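Histidine utilization repressor (Pseudomonas syringae pv. tomato, PDB 2PKH) probably represses the histidine utilization genes by binding the hutP region of the hut operon in the absence of inducer, this chain being its C-terminal UTRA domain. Local coordinates at residues B[10-15]-B[43-48]; B[91-96]-B[113-118]; B[104-109]-B[134-139]. One frame throughout, in Å; residues are numbered along the deposited sequence.

Contact 1 (B[10-15]-B[43-48]); sequences TCKVMV and VHFEND
T10 O lies at the edge of the F45 ring, in its plane; C11 CA and K12 CB are also at the edge, near the plane. F45 CD2 is 3.7 Å from T10 O. F45 CG stands anti to its carbonyl carbon (chi1 -66°), and the ring lies on the face shared by T10, K12 and V43. The T10 and F45 side chains cross obliquely, with T10 OG1 3.5 Å from F45 CB. The H44 ring is on the other face, with C11. C11 CB approaches it obliquely, 3.9 Å from H44 CD2. The H9 ring also meets H44.

T10 and F45 form one antiparallel hydrogen-bonded pair, K12 and V43 another, and C11 with H44 is the non-hydrogen-bonded pair between them. F45 N donates to T10 O at 2.8 Å, in the carbonyl plane. The return bond from T10 N to F45 O is longer, 3.2 Å, from above the carbonyl plane. A water accepts from D48 N and is hydrogen-bonded to T10 OG1, tying the strand to the turn after 43-46. M14 and V15 both face L41, a classic beta bulge in strand 9-20, one of the two outermost strands of the UTRA sheet within this chain.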
# COMPACT_ATOMS: atom_id res chain seq x y z
N THR B 10 -14.76 21.34 -2.26
CA THR B 10 -14.96 22.58 -1.48
C THR B 10 -15.19 22.13 -0.01
O THR B 10 -15.36 20.94 0.25
CB THR B 10 -16.18 23.41 -2.00
OG1 THR B 10 -17.35 22.62 -1.89
CG2 THR B 10 -16.04 23.80 -3.48
N CYS B 11 -15.16 23.06 0.95
CA CYS B 11 -15.26 22.66 2.34
C CYS B 11 -15.75 23.81 3.16
O CYS B 11 -15.72 24.95 2.69
CB CYS B 11 -13.98 22.14 2.95
SG CYS B 11 -12.76 23.42 3.10
N LYS B 12 -16.27 23.48 4.33
CA LYS B 12 -16.84 24.46 5.23
C LYS B 12 -16.15 24.17 6.54
O LYS B 12 -16.20 23.04 7.05
CB LYS B 12 -18.33 24.17 5.36
CG LYS B 12 -19.21 25.38 5.70
CD LYS B 12 -20.71 25.11 5.35
CE LYS B 12 -21.03 25.35 3.86
NZ LYS B 12 -20.70 26.76 3.44
N VAL B 13 -15.45 25.17 7.06
CA VAL B 13 -14.83 25.09 8.40
C VAL B 13 -15.94 25.37 9.43
O VAL B 13 -16.60 26.43 9.38
CB VAL B 13 -13.67 26.13 8.46
CG1 VAL B 13 -12.90 26.08 9.76
CG2 VAL B 13 -12.76 25.85 7.27
N MSE B 14 -16.19 24.42 10.32
CA MSE B 14 -17.19 24.60 11.40
C MSE B 14 -16.49 25.01 12.72
O MSE B 14 -17.07 25.72 13.48
CB MSE B 14 -18.01 23.32 11.71
CG MSE B 14 -18.61 22.53 10.45
SE MSE B 14 -19.78 23.79 9.48
CE MSE B 14 -21.26 23.75 10.72
N VAL B 15 -15.30 24.45 12.98
CA VAL B 15 -14.52 24.66 14.21
C VAL B 15 -13.08 24.96 13.85
O VAL B 15 -12.45 24.35 12.97
CB VAL B 15 -14.63 23.42 15.16
CG1 VAL B 15 -13.79 23.56 16.39
CG2 VAL B 15 -16.07 23.24 15.54
N VAL B 43 -16.11 20.20 6.98
CA VAL B 43 -16.93 19.25 6.18
C VAL B 43 -16.42 19.47 4.79
O VAL B 43 -16.40 20.61 4.28
CB VAL B 43 -18.40 19.54 6.22
CG1 VAL B 43 -19.29 18.52 5.38
CG2 VAL B 43 -18.92 19.51 7.75
N HIS B 44 -16.02 18.38 4.18
CA HIS B 44 -15.50 18.36 2.81
C HIS B 44 -16.62 17.89 1.88
O HIS B 44 -17.30 16.89 2.18
CB HIS B 44 -14.33 17.38 2.74
CG HIS B 44 -13.08 17.88 3.43
ND1 HIS B 44 -12.78 17.55 4.73
CD2 HIS B 44 -12.08 18.68 3.01
CE1 HIS B 44 -11.63 18.10 5.08
NE2 HIS B 44 -11.21 18.81 4.07
N PHE B 45 -16.73 18.56 0.74
CA PHE B 45 -17.80 18.30 -0.28
C PHE B 45 -17.11 17.86 -1.58
O PHE B 45 -16.03 18.38 -1.90
CB PHE B 45 -18.59 19.58 -0.60
CG PHE B 45 -19.41 20.10 0.56
CD1 PHE B 45 -20.75 19.91 0.59
CD2 PHE B 45 -18.80 20.72 1.62
CE1 PHE B 45 -21.54 20.42 1.72
CE2 PHE B 45 -19.55 21.18 2.74
CZ PHE B 45 -20.91 21.01 2.77
N GLU B 46 -17.74 16.97 -2.34
CA GLU B 46 -17.26 16.68 -3.66
C GLU B 46 -18.43 16.98 -4.54
O GLU B 46 -19.51 16.43 -4.35
CB GLU B 46 -16.83 15.21 -3.70
CG GLU B 46 -16.53 14.60 -5.06
CD GLU B 46 -16.64 13.06 -5.01
OE1 GLU B 46 -15.67 12.39 -4.57
OE2 GLU B 46 -17.70 12.52 -5.36
N ASN B 47 -18.27 17.96 -5.44
CA ASN B 47 -19.39 18.48 -6.23
C ASN B 47 -20.60 18.81 -5.40
O ASN B 47 -21.71 18.38 -5.73
CB ASN B 47 -19.79 17.49 -7.36
CG ASN B 47 -18.61 17.14 -8.29
OD1 ASN B 47 -17.77 18.01 -8.62
ND2 ASN B 47 -18.53 15.87 -8.72
N ASP B 48 -20.41 19.57 -4.32
CA ASP B 48 -21.51 20.01 -3.49
C ASP B 48 -22.21 18.99 -2.61
O ASP B 48 -23.15 19.36 -1.91
CB ASP B 48 -22.55 20.76 -4.34
CG ASP B 48 -21.89 21.91 -5.10
OD1 ASP B 48 -21.04 22.62 -4.47
OD2 ASP B 48 -22.17 22.03 -6.31
O HOH W 1 -17.75 20.74 -4.06

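Contact 2 (B[91-96]-B[113-118]); sequences HVVEAI and PCLLIR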
# COMPACT_ATOMS: atom_id res chain seq x y z
N HIS B 91 -3.58 4.06 11.40
CA HIS B 91 -5.00 4.11 10.98
C HIS B 91 -5.81 3.01 11.63
O HIS B 91 -5.27 1.96 12.01
CB HIS B 91 -5.12 4.09 9.42
CG HIS B 91 -4.72 2.78 8.81
ND1 HIS B 91 -3.42 2.49 8.44
CD2 HIS B 91 -5.45 1.69 8.48
CE1 HIS B 91 -3.36 1.27 7.92
NE2 HIS B 91 -4.58 0.76 7.94
N VAL B 92 -7.08 3.31 11.91
CA VAL B 92 -7.97 2.35 12.46
C VAL B 92 -9.24 2.59 11.65
O VAL B 92 -9.71 3.75 11.54
CB VAL B 92 -8.21 2.61 13.96
CG1 VAL B 92 -9.20 1.71 14.48
CG2 VAL B 92 -6.87 2.36 14.79
N VAL B 93 -9.75 1.53 11.04
CA VAL B 93 -10.90 1.69 10.14
C VAL B 93 -12.01 0.77 10.63
O VAL B 93 -11.75 -0.43 10.84
CB VAL B 93 -10.50 1.29 8.73
CG1 VAL B 93 -11.69 1.48 7.73
CG2 VAL B 93 -9.27 2.06 8.30
N GLU B 94 -13.22 1.35 10.75
CA GLU B 94 -14.40 0.77 11.33
C GLU B 94 -15.61 1.16 10.48
O GLU B 94 -15.60 2.18 9.82
CB GLU B 94 -14.59 1.39 12.74
CG GLU B 94 -13.78 0.67 13.79
CD GLU B 94 -13.83 1.36 15.15
OE1 GLU B 94 -13.28 2.45 15.28
OE2 GLU B 94 -14.38 0.74 16.09
N ALA B 95 -16.65 0.34 10.56
CA ALA B 95 -17.95 0.71 10.01
C ALA B 95 -18.87 1.00 11.20
O ALA B 95 -19.08 0.19 12.14
CB ALA B 95 -18.51 -0.46 9.13
N ILE B 96 -19.46 2.17 11.13
CA ILE B 96 -20.34 2.63 12.19
C ILE B 96 -21.55 3.34 11.62
O ILE B 96 -21.60 3.69 10.43
CB ILE B 96 -19.56 3.63 13.12
CG1 ILE B 96 -19.29 4.92 12.33
CG2 ILE B 96 -18.27 2.92 13.79
CD1 ILE B 96 -18.95 6.17 13.21
N PRO B 113 -24.53 3.41 6.64
CA PRO B 113 -23.28 2.92 7.18
C PRO B 113 -22.20 3.87 6.74
O PRO B 113 -22.17 4.28 5.57
CB PRO B 113 -23.11 1.58 6.47
CG PRO B 113 -23.93 1.81 5.10
CD PRO B 113 -25.11 2.45 5.64
N CYS B 114 -21.37 4.24 7.72
CA CYS B 114 -20.31 5.22 7.49
C CYS B 114 -18.97 4.52 7.75
O CYS B 114 -18.87 3.65 8.55
CB CYS B 114 -20.43 6.43 8.40
SG CYS B 114 -21.85 7.46 7.98
N LEU B 115 -17.97 4.94 6.99
CA LEU B 115 -16.65 4.43 7.13
C LEU B 115 -15.97 5.43 8.11
O LEU B 115 -15.84 6.63 7.77
CB LEU B 115 -15.94 4.47 5.77
CG LEU B 115 -14.60 3.72 5.67
CD1 LEU B 115 -14.79 2.23 5.95
CD2 LEU B 115 -13.89 3.95 4.31
N LEU B 116 -15.50 4.93 9.23
CA LEU B 116 -14.81 5.72 10.22
C LEU B 116 -13.34 5.39 10.17
O LEU B 116 -12.95 4.22 10.27
CB LEU B 116 -15.37 5.41 11.61
CG LEU B 116 -14.63 6.16 12.77
CD1 LEU B 116 -14.89 7.67 12.68
CD2 LEU B 116 -15.13 5.64 14.07
N ILE B 117 -12.53 6.42 10.00
CA ILE B 117 -11.07 6.25 9.98
C ILE B 117 -10.50 7.15 11.05
O ILE B 117 -10.81 8.38 11.07
CB ILE B 117 -10.55 6.65 8.58
CG1 ILE B 117 -11.25 5.82 7.48
CG2 ILE B 117 -9.01 6.46 8.46
CD1 ILE B 117 -10.74 6.18 6.16
N ARG B 118 -9.69 6.58 11.93
CA ARG B 118 -9.05 7.35 12.98
C ARG B 118 -7.59 7.23 12.67
O ARG B 118 -7.06 6.13 12.53
CB ARG B 118 -9.36 6.75 14.36
CG ARG B 118 -10.74 7.16 14.81
CD ARG B 118 -11.07 6.75 16.19
NE ARG B 118 -11.43 5.35 16.23
CZ ARG B 118 -11.44 4.63 17.35
NH1 ARG B 118 -11.12 5.21 18.52
NH2 ARG B 118 -11.79 3.34 17.31
O HOH W 2 -11.85 4.14 13.71
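Strands 91-96 and 113-118 form an antiparallel ladder in the UTRA sheet. On one face V92, E94 and I96 stand beside R118, L116 and C114. E94 and R118 form a salt bridge and cross obliquely, with the carboxylate and guanidinium planes nearly coplanar, 25° apart. E94 CG is anti to its carbonyl carbon (chi1 -85°), while the R118 chain bends at chi3 (-79°) and brings NH2 round to E94. V92 and R118 lie side by side, pointing the same way. Further along, I96 crosses L116 obliquely, I96 CD1 to L116 CD2 at 4.0 Å. I96 CG1 sits in the crowded position between backbone N and carbonyl carbon.

On the other face the V93 and L115 side chains cross obliquely, with V93 CG1 3.7 Å from L115 CD1. L142 touches both L115 and I117. Six backbone bonds hold the ladder; the straightest is L116 N to E94 O at 2.8 Å. H91, V92 and V93 also pair with a strand of the second subunit, extending the sheet across the interface.

A water accepts from R118 NE and donates to V92 O and E94 OE1. R118 NH2 donates to that same E94 OE1 at 2.7 Å, from above the carboxylate plane.

Contact 3 (B[104-109]-B[134-139]); sequences KLLQID and IHPGSR
R139 reaches from the loop after strand 134-136 to the end of helix 100-106. Its CG is anti to the carbonyl carbon (chi1 -59°), and the chain runs extended from CG to NE. This carries the guanidinium to two successive carbonyls. R139 NH1 donates to L106 O at 2.8 Å, nearly along the C=O axis. R139 NH2 donates to Q107 O at 2.8 Å. That oxygen lies in the guanidinium plane, but the donor sits above the carbonyl plane. The two bonds fix the rotation of the group. R139 NH1 also donates to P50 O of strand 49-59.

I108 CG2 lies over one face of the guanidinium, toward its rim, 3.4 Å from R139 NH2. I108 CG1 takes the crowded position between backbone N and carbonyl carbon (chi1 48°). I108 CG2 is then anti to the carbonyl carbon and also touches P136 CB at 3.7 Å. I108 and P136 cross at about a right angle.

L106 CG is anti to its carbonyl carbon, and both its methyls rest on the proline ring. L106 CD1 and L106 CD2 are each 3.8 Å from P136 CD. L106 CD1 also reaches I134 CG1 at 4.3 Å.

Q107 has positive phi (50°). Two bonds run back into the last turn, one from Q107 N to K104 O. This is a Schellman motif, with R139 bound at this helix C terminus.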
# COMPACT_ATOMS: atom_id res chain seq x y z
N LYS B 104 -26.77 15.15 10.00
CA LYS B 104 -27.22 16.42 9.44
C LYS B 104 -26.08 17.08 8.64
O LYS B 104 -26.29 17.53 7.51
CB LYS B 104 -27.70 17.35 10.60
CG LYS B 104 -28.99 16.78 11.28
CD LYS B 104 -29.53 17.68 12.38
CE LYS B 104 -30.25 16.90 13.49
NZ LYS B 104 -29.44 16.93 14.81
N LEU B 105 -24.88 17.12 9.20
CA LEU B 105 -23.72 17.70 8.51
C LEU B 105 -23.38 17.00 7.19
O LEU B 105 -23.05 17.67 6.20
CB LEU B 105 -22.48 17.67 9.39
CG LEU B 105 -22.25 18.63 10.57
CD1 LEU B 105 -20.78 18.59 10.87
CD2 LEU B 105 -22.73 20.06 10.20
N LEU B 106 -23.44 15.66 7.16
CA LEU B 106 -23.17 14.87 5.94
C LEU B 106 -24.36 14.72 5.01
O LEU B 106 -24.23 14.13 3.93
CB LEU B 106 -22.66 13.45 6.30
CG LEU B 106 -21.23 13.31 6.86
CD1 LEU B 106 -20.90 11.83 7.30
CD2 LEU B 106 -20.29 13.70 5.84
N GLN B 107 -25.51 15.24 5.39
CA GLN B 107 -26.72 15.07 4.59
C GLN B 107 -26.92 13.60 4.22
O GLN B 107 -27.03 13.27 3.03
CB GLN B 107 -26.65 15.92 3.30
CG GLN B 107 -26.78 17.42 3.63
CD GLN B 107 -26.59 18.28 2.41
OE1 GLN B 107 -27.38 18.25 1.47
NE2 GLN B 107 -25.51 19.01 2.40
N ILE B 108 -27.02 12.72 5.24
CA ILE B 108 -27.24 11.26 5.02
C ILE B 108 -28.37 10.77 5.91
O ILE B 108 -28.80 11.44 6.86
CB ILE B 108 -25.97 10.42 5.36
CG1 ILE B 108 -25.40 10.83 6.72
CG2 ILE B 108 -24.92 10.68 4.32
CD1 ILE B 108 -24.28 9.86 7.34
N ASP B 109 -28.88 9.60 5.54
CA ASP B 109 -29.88 8.88 6.29
C ASP B 109 -29.28 8.51 7.65
O ASP B 109 -28.10 8.28 7.74
CB ASP B 109 -30.25 7.64 5.45
CG ASP B 109 -31.23 8.00 4.31
OD1 ASP B 109 -31.62 9.17 4.23
OD2 ASP B 109 -31.64 7.15 3.51
N ILE B 134 -15.03 10.77 9.17
CA ILE B 134 -16.21 9.91 8.98
C ILE B 134 -16.76 10.19 7.60
O ILE B 134 -16.88 11.35 7.21
CB ILE B 134 -17.21 10.01 10.21
CG1 ILE B 134 -18.56 9.32 9.91
CG2 ILE B 134 -17.46 11.46 10.62
CD1 ILE B 134 -19.33 9.01 11.35
N HIS B 135 -17.01 9.11 6.85
CA HIS B 135 -17.42 9.24 5.47
C HIS B 135 -18.75 8.54 5.31
O HIS B 135 -18.87 7.45 5.85
CB HIS B 135 -16.44 8.55 4.54
CG HIS B 135 -15.01 8.86 4.82
ND1 HIS B 135 -14.29 9.81 4.11
CD2 HIS B 135 -14.18 8.39 5.76
CE1 HIS B 135 -13.05 9.83 4.54
NE2 HIS B 135 -12.95 8.99 5.56
N PRO B 136 -19.71 9.12 4.54
CA PRO B 136 -20.82 8.21 4.15
C PRO B 136 -20.35 7.00 3.32
O PRO B 136 -19.59 7.13 2.38
CB PRO B 136 -21.76 9.13 3.35
CG PRO B 136 -21.31 10.59 3.69
CD PRO B 136 -19.84 10.46 3.90
N GLY B 137 -20.77 5.83 3.71
CA GLY B 137 -20.27 4.62 3.10
C GLY B 137 -20.62 4.55 1.63
O GLY B 137 -19.90 3.92 0.84
N SER B 138 -21.68 5.27 1.25
CA SER B 138 -22.04 5.30 -0.20
C SER B 138 -21.18 6.27 -1.00
O SER B 138 -21.31 6.31 -2.22
CB SER B 138 -23.52 5.69 -0.38
OG SER B 138 -23.90 6.90 0.31
N ARG B 139 -20.36 7.09 -0.30
CA ARG B 139 -19.68 8.23 -0.92
C ARG B 139 -18.15 8.18 -0.89
O ARG B 139 -17.50 9.00 -1.54
CB ARG B 139 -20.22 9.57 -0.35
CG ARG B 139 -21.77 9.66 -0.62
CD ARG B 139 -22.27 11.09 -0.29
NE ARG B 139 -23.70 11.05 0.11
CZ ARG B 139 -24.28 11.92 0.92
NH1 ARG B 139 -23.58 12.93 1.47
NH2 ARG B 139 -25.59 11.81 1.18

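Overall arrangement
From the N terminus, contact 1 first brings strand 9-20 beside strand 36-46, closing a loop that holds helix 22-29 before the others open. Contact 2 then joins strands 88-97 and 113-123 across a loop containing helix 100-106. Contact 3 starts within that loop and ends on strand 126-136 and the turn beyond it, so contacts 2 and 3 cross. They touch where strands 113-123 and 126-136 are neighbours, and I96 packs on I134. Contacts 1 and 3 meet mainly through L105, which packs on V43 and M14; F45 also packs on Q107. Contacts 1 and 2 do not touch. All share one sheet; helix 100-106 and its end pack on strands 9-20, 36-46, 49-59 and 126-136.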